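Side-chain contact in CCMAN5 (PDB 2XSG), which probably hydrolyses alpha-mannosidic linkages as a calcium-containing glycoside hydrolase of family 92: residues 137-142 against 273-278. Sequence-based numbering, arbitrary orientation.
Sequences EVAAAT and LSFDAI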
ATOM      1  N   GLU A 137     -16.124 -19.014  -9.717  1.00  3.93           N
ATOM      2  CA  GLU A 137     -16.230 -17.577  -9.869  1.00  3.46           C
ATOM      3  C   GLU A 137     -16.399 -16.940  -8.475  1.00  3.15           C
ATOM      4  O   GLU A 137     -17.236 -17.380  -7.687  1.00  2.65           O
ATOM      5  CB  GLU A 137     -17.457 -17.233 -10.702  1.00  3.89           C
ATOM      6  CG  GLU A 137     -17.398 -17.615 -12.172  1.00  3.76           C
ATOM      7  CD  GLU A 137     -18.768 -17.556 -12.810  1.00  3.02           C
ATOM      8  OE1 GLU A 137     -19.060 -16.574 -13.496  1.00  2.00           O
ATOM      9  OE2 GLU A 137     -19.580 -18.472 -12.573  1.00  4.37           O
ATOM     10  N   VAL A 138     -15.595 -15.922  -8.176  1.00  2.60           N
ATOM     11  CA  VAL A 138     -15.811 -15.094  -6.988  1.00  2.00           C
ATOM     12  C   VAL A 138     -15.954 -13.610  -7.380  1.00  2.22           C
ATOM     13  O   VAL A 138     -15.428 -13.171  -8.418  1.00  2.00           O
ATOM     14  CB  VAL A 138     -14.690 -15.282  -5.920  1.00  2.03           C
ATOM     15  CG1 VAL A 138     -14.657 -16.733  -5.432  1.00  2.00           C
ATOM     16  CG2 VAL A 138     -13.293 -14.902  -6.475  1.00  2.00           C
ATOM     17  N   ALA A 139     -16.702 -12.861  -6.563  1.00  2.00           N
ATOM     18  CA  ALA A 139     -16.748 -11.407  -6.640  1.00  2.00           C
ATOM     19  C   ALA A 139     -16.772 -10.836  -5.220  1.00  2.00           C
ATOM     20  O   ALA A 139     -17.005 -11.578  -4.261  1.00  2.00           O
ATOM     21  CB  ALA A 139     -17.975 -10.952  -7.412  1.00  2.00           C
ATOM     22  N   ALA A 140     -16.564  -9.527  -5.093  1.00  2.28           N
ATOM     23  CA  ALA A 140     -16.545  -8.876  -3.778  1.00  3.29           C
ATOM     24  C   ALA A 140     -17.351  -7.597  -3.716  1.00  4.45           C
ATOM     25  O   ALA A 140     -17.396  -6.847  -4.688  1.00  4.72           O
ATOM     26  CB  ALA A 140     -15.098  -8.575  -3.351  1.00  3.15           C
ATOM     27  N   ALA A 141     -17.973  -7.359  -2.559  1.00  4.91           N
ATOM     28  CA  ALA A 141     -18.415  -6.031  -2.162  1.00  5.41           C
ATOM     29  C   ALA A 141     -17.493  -5.600  -1.034  1.00  5.30           C
ATOM     30  O   ALA A 141     -16.595  -6.363  -0.671  1.00  6.44           O
ATOM     31  CB  ALA A 141     -19.868  -6.057  -1.697  1.00  5.21           C
ATOM     32  N   THR A 142     -17.712  -4.398  -0.482  1.00  4.84           N
ATOM     33  CA  THR A 142     -16.868  -3.815   0.572  1.00  3.98           C
ATOM     34  C   THR A 142     -16.547  -4.824   1.674  1.00  4.21           C
ATOM     35  O   THR A 142     -15.367  -5.017   2.037  1.00  3.85           O
ATOM     36  CB  THR A 142     -17.537  -2.542   1.204  1.00  4.43           C
ATOM     37  OG1 THR A 142     -17.847  -1.599   0.173  1.00  5.19           O
ATOM     38  CG2 THR A 142     -16.636  -1.865   2.232  1.00  2.23           C
ATOM     39  N   LEU A 273     -29.860  -9.827  -3.997  1.00  9.01           N
ATOM     40  CA  LEU A 273     -29.167  -9.667  -5.266  1.00  8.02           C
ATOM     41  C   LEU A 273     -28.481 -10.951  -5.691  1.00  7.44           C
ATOM     42  O   LEU A 273     -28.012 -11.732  -4.862  1.00  7.08           O
ATOM     43  CB  LEU A 273     -28.153  -8.514  -5.213  1.00  8.18           C
ATOM     44  CG  LEU A 273     -28.645  -7.126  -4.770  1.00  7.67           C
ATOM     45  CD1 LEU A 273     -27.479  -6.180  -4.680  1.00  9.04           C
ATOM     46  CD2 LEU A 273     -29.764  -6.553  -5.661  1.00  9.53           C
ATOM     47  N   SER A 274     -28.460 -11.163  -7.003  1.00  6.68           N
ATOM     48  CA  SER A 274     -27.784 -12.298  -7.618  1.00  5.99           C
ATOM     49  C   SER A 274     -26.267 -12.068  -7.642  1.00  5.54           C
ATOM     50  O   SER A 274     -25.792 -10.928  -7.493  1.00  4.51           O
ATOM     51  CB  SER A 274     -28.284 -12.466  -9.056  1.00  5.94           C
ATOM     52  OG  SER A 274     -27.889 -11.335  -9.823  1.00  5.51           O
ATOM     53  N   PHE A 275     -25.518 -13.158  -7.834  1.00  4.78           N
ATOM     54  CA  PHE A 275     -24.070 -13.084  -8.019  1.00  4.80           C
ATOM     55  C   PHE A 275     -23.685 -12.053  -9.095  1.00  4.45           C
ATOM     56  O   PHE A 275     -22.866 -11.176  -8.844  1.00  3.13           O
ATOM     57  CB  PHE A 275     -23.511 -14.469  -8.353  1.00  4.27           C
ATOM     58  CG  PHE A 275     -22.016 -14.506  -8.526  1.00  5.79           C
ATOM     59  CD1 PHE A 275     -21.433 -14.221  -9.766  1.00  6.64           C
ATOM     60  CD2 PHE A 275     -21.188 -14.848  -7.459  1.00  6.01           C
ATOM     61  CE1 PHE A 275     -20.038 -14.249  -9.933  1.00  5.98           C
ATOM     62  CE2 PHE A 275     -19.808 -14.889  -7.609  1.00  6.99           C
ATOM     63  CZ  PHE A 275     -19.226 -14.591  -8.859  1.00  7.94           C
ATOM     64  N   ASP A 276     -24.303 -12.163 -10.276  1.00  4.76           N
ATOM     65  CA  ASP A 276     -24.020 -11.271 -11.408  1.00  5.78           C
ATOM     66  C   ASP A 276     -24.207  -9.800 -11.071  1.00  5.99           C
ATOM     67  O   ASP A 276     -23.376  -8.966 -11.475  1.00  6.87           O
ATOM     68  CB  ASP A 276     -24.884 -11.627 -12.639  1.00  6.07           C
ATOM     69  CG  ASP A 276     -24.439 -12.909 -13.323  1.00  8.59           C
ATOM     70  OD1 ASP A 276     -23.371 -13.448 -12.963  1.00 10.24           O
ATOM     71  OD2 ASP A 276     -25.170 -13.385 -14.221  1.00 10.14           O
ATOM     72  N   ALA A 277     -25.290  -9.488 -10.347  1.00  5.06           N
ATOM     73  CA  ALA A 277     -25.599  -8.108  -9.942  1.00  5.08           C
ATOM     74  C   ALA A 277     -24.639  -7.566  -8.882  1.00  5.08           C
ATOM     75  O   ALA A 277     -24.305  -6.389  -8.905  1.00  5.19           O
ATOM     76  CB  ALA A 277     -27.056  -7.971  -9.464  1.00  4.07           C
ATOM     77  N   ILE A 278     -24.215  -8.414  -7.955  1.00  4.75           N
ATOM     78  CA  ILE A 278     -23.180  -8.016  -7.001  1.00  5.84           C
ATOM     79  C   ILE A 278     -21.846  -7.766  -7.712  1.00  6.01           C
ATOM     80  O   ILE A 278     -21.184  -6.762  -7.458  1.00  6.86           O
ATOM     81  CB  ILE A 278     -23.026  -9.044  -5.838  1.00  5.63           C
ATOM     82  CG1 ILE A 278     -24.330  -9.141  -5.035  1.00  4.68           C
ATOM     83  CG2 ILE A 278     -21.865  -8.655  -4.925  1.00  7.21           C
ATOM     84  CD1 ILE A 278     -24.498 -10.490  -4.243  1.00  3.44           C
TER
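With its CG anti to the backbone N (chi1 -178°), Phe275 stretches from the first turn of helix 275-290 to strand 133-140, where the strand backbone puts Glu137 CB against the ring; chi1 of -69° and an extended chain then carry the Glu137 carboxylate beyond it to Arg148. The far end of the phenyl does the touching: Phe275 CZ lies 3.7 Å from Glu137 CB and 4.1 Å from Ala139 CB, both of which point toward the helix. Backbone also meets the ring, Glu137 O standing 3.6 Å from Phe275 CE2 in an oblique approach, and Val138 CA comes in the ring plane at its edge. A methyl at Ala139 is short enough to admit so broad a group. Helix 275-290, of the part assigned to the family 92 catalytic domain, packs against the antiparallel sheet of the N-terminal domain, so the contact joins the two. Ser274 is the N-cap: its OG accepts from Ala277 N at 3.2 Å, tying down the turn that carries Phe275. An alanine in place of Phe275 would probably open a gap over Glu137 CB and Ala139 CB and lose the apolar contact with Ala139. Beside the ring, Arg148 of strand 144-150 forms salt bridges with both Glu137 and Asp276, likely offsetting their repulsion, as Glu137 OE1 and Asp276 OD1 lie 5.4 Å apart.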